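Local coordinates for protein 30-kDa cleavage and polyadenylation specificity factor 30 (Arabidopsis thaliana, PDB 5ZUU) that takes part in pre-mRNA 3'-end formation and poly(A) site selection, and binds m6A-modified RNA through its YTH domain, at residues 31-36 / 105-110. Residues are numbered along the deposited sequence; the frame is centred on the assembly and turned at random.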
loop_
_atom_site.group_PDB
_atom_site.type_symbol
_atom_site.label_atom_id
_atom_site.label_comp_id
_atom_site.label_asym_id
_atom_site.label_seq_id
_atom_site.Cartn_x
_atom_site.Cartn_y
_atom_site.Cartn_z
ATOM N N GLU A 31 -2.797 -10.546 -0.770
ATOM C CA GLU A 31 -1.990 -11.579 -0.037
ATOM C C GLU A 31 -0.748 -12.030 -0.741
ATOM O O GLU A 31 0.293 -12.110 -0.139
ATOM C CB GLU A 31 -2.861 -12.739 0.391
ATOM C CG GLU A 31 -3.791 -12.241 1.476
ATOM C CD GLU A 31 -4.777 -13.253 1.959
ATOM O OE1 GLU A 31 -4.547 -14.451 1.735
ATOM O OE2 GLU A 31 -5.771 -12.820 2.589
ATOM N N LEU A 32 -0.838 -12.177 -2.049
ATOM C CA LEU A 32 0.324 -12.420 -2.869
ATOM C C LEU A 32 1.337 -11.276 -2.803
ATOM O O LEU A 32 2.573 -11.504 -2.753
ATOM C CB LEU A 32 -0.124 -12.639 -4.313
ATOM C CG LEU A 32 0.708 -13.586 -5.169
ATOM C CD1 LEU A 32 0.694 -15.001 -4.606
ATOM C CD2 LEU A 32 0.167 -13.608 -6.591
ATOM N N SER A 33 0.829 -10.040 -2.834
ATOM C CA SER A 33 1.713 -8.898 -2.674
ATOM C C SER A 33 2.516 -8.944 -1.356
ATOM O O SER A 33 3.701 -8.653 -1.284
ATOM C CB SER A 33 0.889 -7.621 -2.750
ATOM O OG SER A 33 1.712 -6.525 -2.570
ATOM N N VAL A 34 1.811 -9.304 -0.308
ATOM C CA VAL A 34 2.395 -9.404 1.030
ATOM C C VAL A 34 3.469 -10.483 1.076
ATOM O O VAL A 34 4.536 -10.258 1.637
ATOM C CB VAL A 34 1.295 -9.657 2.073
ATOM C CG1 VAL A 34 1.902 -10.015 3.416
ATOM C CG2 VAL A 34 0.417 -8.410 2.212
ATOM N N GLN A 35 3.205 -11.641 0.481
ATOM C CA GLN A 35 4.187 -12.741 0.487
ATOM C C GLN A 35 5.409 -12.416 -0.373
ATOM O O GLN A 35 6.515 -12.826 -0.057
ATOM C CB GLN A 35 3.523 -14.076 0.064
ATOM C CG GLN A 35 4.479 -15.246 -0.216
ATOM C CD GLN A 35 5.366 -15.575 0.961
ATOM O OE1 GLN A 35 4.892 -15.665 2.102
ATOM N NE2 GLN A 35 6.658 -15.745 0.703
ATOM N N GLN A 36 5.217 -11.654 -1.448
ATOM C CA GLN A 36 6.289 -11.416 -2.418
ATOM C C GLN A 36 6.901 -10.041 -2.416
ATOM O O GLN A 36 7.915 -9.864 -3.023
ATOM C CB GLN A 36 5.719 -11.739 -3.807
ATOM C CG GLN A 36 5.413 -13.217 -3.907
ATOM C CD GLN A 36 4.715 -13.592 -5.163
ATOM O OE1 GLN A 36 4.798 -12.911 -6.182
ATOM N NE2 GLN A 36 4.007 -14.708 -5.103
ATOM N N VAL A 105 7.454 -3.335 -3.600
ATOM C CA VAL A 105 6.904 -2.610 -2.475
ATOM C C VAL A 105 7.466 -3.253 -1.214
ATOM O O VAL A 105 7.838 -4.405 -1.238
ATOM C CB VAL A 105 5.354 -2.546 -2.475
ATOM C CG1 VAL A 105 4.874 -1.927 -3.730
ATOM C CG2 VAL A 105 4.714 -3.918 -2.334
ATOM N N LYS A 106 7.544 -2.467 -0.147
ATOM C CA LYS A 106 7.864 -2.944 1.193
ATOM C C LYS A 106 6.680 -2.633 2.077
ATOM O O LYS A 106 6.359 -1.465 2.293
ATOM C CB LYS A 106 9.054 -2.204 1.664
ATOM C CG LYS A 106 9.438 -2.335 3.126
ATOM C CD LYS A 106 10.763 -1.578 3.259
ATOM C CE LYS A 106 11.010 -0.966 4.613
ATOM N NZ LYS A 106 11.809 -1.936 5.378
ATOM N N TRP A 107 6.053 -3.683 2.589
ATOM C CA TRP A 107 4.923 -3.554 3.488
ATOM C C TRP A 107 5.355 -2.984 4.819
ATOM O O TRP A 107 6.294 -3.459 5.422
ATOM C CB TRP A 107 4.249 -4.904 3.634
ATOM C CG TRP A 107 3.460 -5.192 2.432
ATOM C CD1 TRP A 107 3.838 -5.961 1.346
ATOM C CD2 TRP A 107 2.241 -4.561 2.060
ATOM N NE1 TRP A 107 2.875 -5.913 0.373
ATOM C CE2 TRP A 107 1.869 -5.091 0.783
ATOM C CE3 TRP A 107 1.372 -3.688 2.711
ATOM C CZ2 TRP A 107 0.698 -4.739 0.138
ATOM C CZ3 TRP A 107 0.185 -3.354 2.077
ATOM C CH2 TRP A 107 -0.125 -3.847 0.779
ATOM N N LEU A 108 4.754 -1.863 5.197
ATOM C CA LEU A 108 5.155 -1.170 6.410
ATOM C C LEU A 108 4.266 -1.604 7.574
ATOM O O LEU A 108 4.787 -1.935 8.623
ATOM C CB LEU A 108 5.183 0.319 6.210
ATOM C CG LEU A 108 6.041 0.736 5.034
ATOM C CD1 LEU A 108 5.723 2.198 4.709
ATOM C CD2 LEU A 108 7.545 0.530 5.264
ATOM N N LYS A 109 2.960 -1.652 7.364
ATOM C CA LYS A 109 2.014 -1.912 8.348
ATOM C C LYS A 109 0.857 -2.637 7.729
ATOM O O LYS A 109 0.293 -2.209 6.718
ATOM C CB LYS A 109 1.477 -0.592 8.911
ATOM C CG LYS A 109 0.362 -0.713 9.968
ATOM C CD LYS A 109 0.892 -1.296 11.285
ATOM C CE LYS A 109 -0.256 -1.670 12.215
ATOM N NZ LYS A 109 0.096 -2.079 13.641
ATOM N N LEU A 110 0.493 -3.733 8.328
ATOM C CA LEU A 110 -0.665 -4.516 7.932
ATOM C C LEU A 110 -1.664 -4.656 9.073
ATOM O O LEU A 110 -1.265 -4.989 10.201
ATOM C CB LEU A 110 -0.134 -5.903 7.535
ATOM C CG LEU A 110 0.476 -5.780 6.141
ATOM C CD1 LEU A 110 1.603 -6.811 5.897
ATOM C CD2 LEU A 110 -0.619 -5.800 5.068
#
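Helix segment 31-36 crosses strand segment 105-110 at 101°, with Val34 packed against Trp107 and the two axes 8.4 Å apart at their closest. The indole of Trp107 lies at the centre of the contact, touching both Ser33 and Val34. Ser33 OG lies at the edge of the ring, and Val34 lies over one face. NE1 of Trp107 donates a hydrogen bond to Ser33 OG at 3.2 Å. The oxygen sits almost in the ring plane, but the bond is bent, with an N-H...O angle of 140°. Ser33 OG lies anti to its backbone N and also hydrogen-bonds the backbone O of Val38, just past the helix end. On the face of the indole, the methyl CG2 of Val34 is offset toward the rim. This CG2 stands 4.0 Å from the centroid of the five-membered ring, a CH-pi contact, and comes closest to Trp107 CE2 at 3.9 Å. The same methyl meets Leu110 CD2 at 4.0 Å, the two side chains tip to tip. Val105 adds a smaller contact, its CG2 4.0 Å from Ser33 OG. Ser164 of helix 159-172 touches Val34, Trp107 and Leu110. Phe63, on strand 58-65, meets the Trp107 ring with its plane turned by about 60°. An alanine in place of Trp107 would probably leave Ser33 OG without its indole donor and open a gap beneath Val34 CG2. The contact joins helix 27-36 to the main sheet of the YTH domain, about 15 Å from the bound RNA at the nearest atom. One polar bond at the ring edge and apolar packing over its face together probably help to hold the buried indole in its orientation.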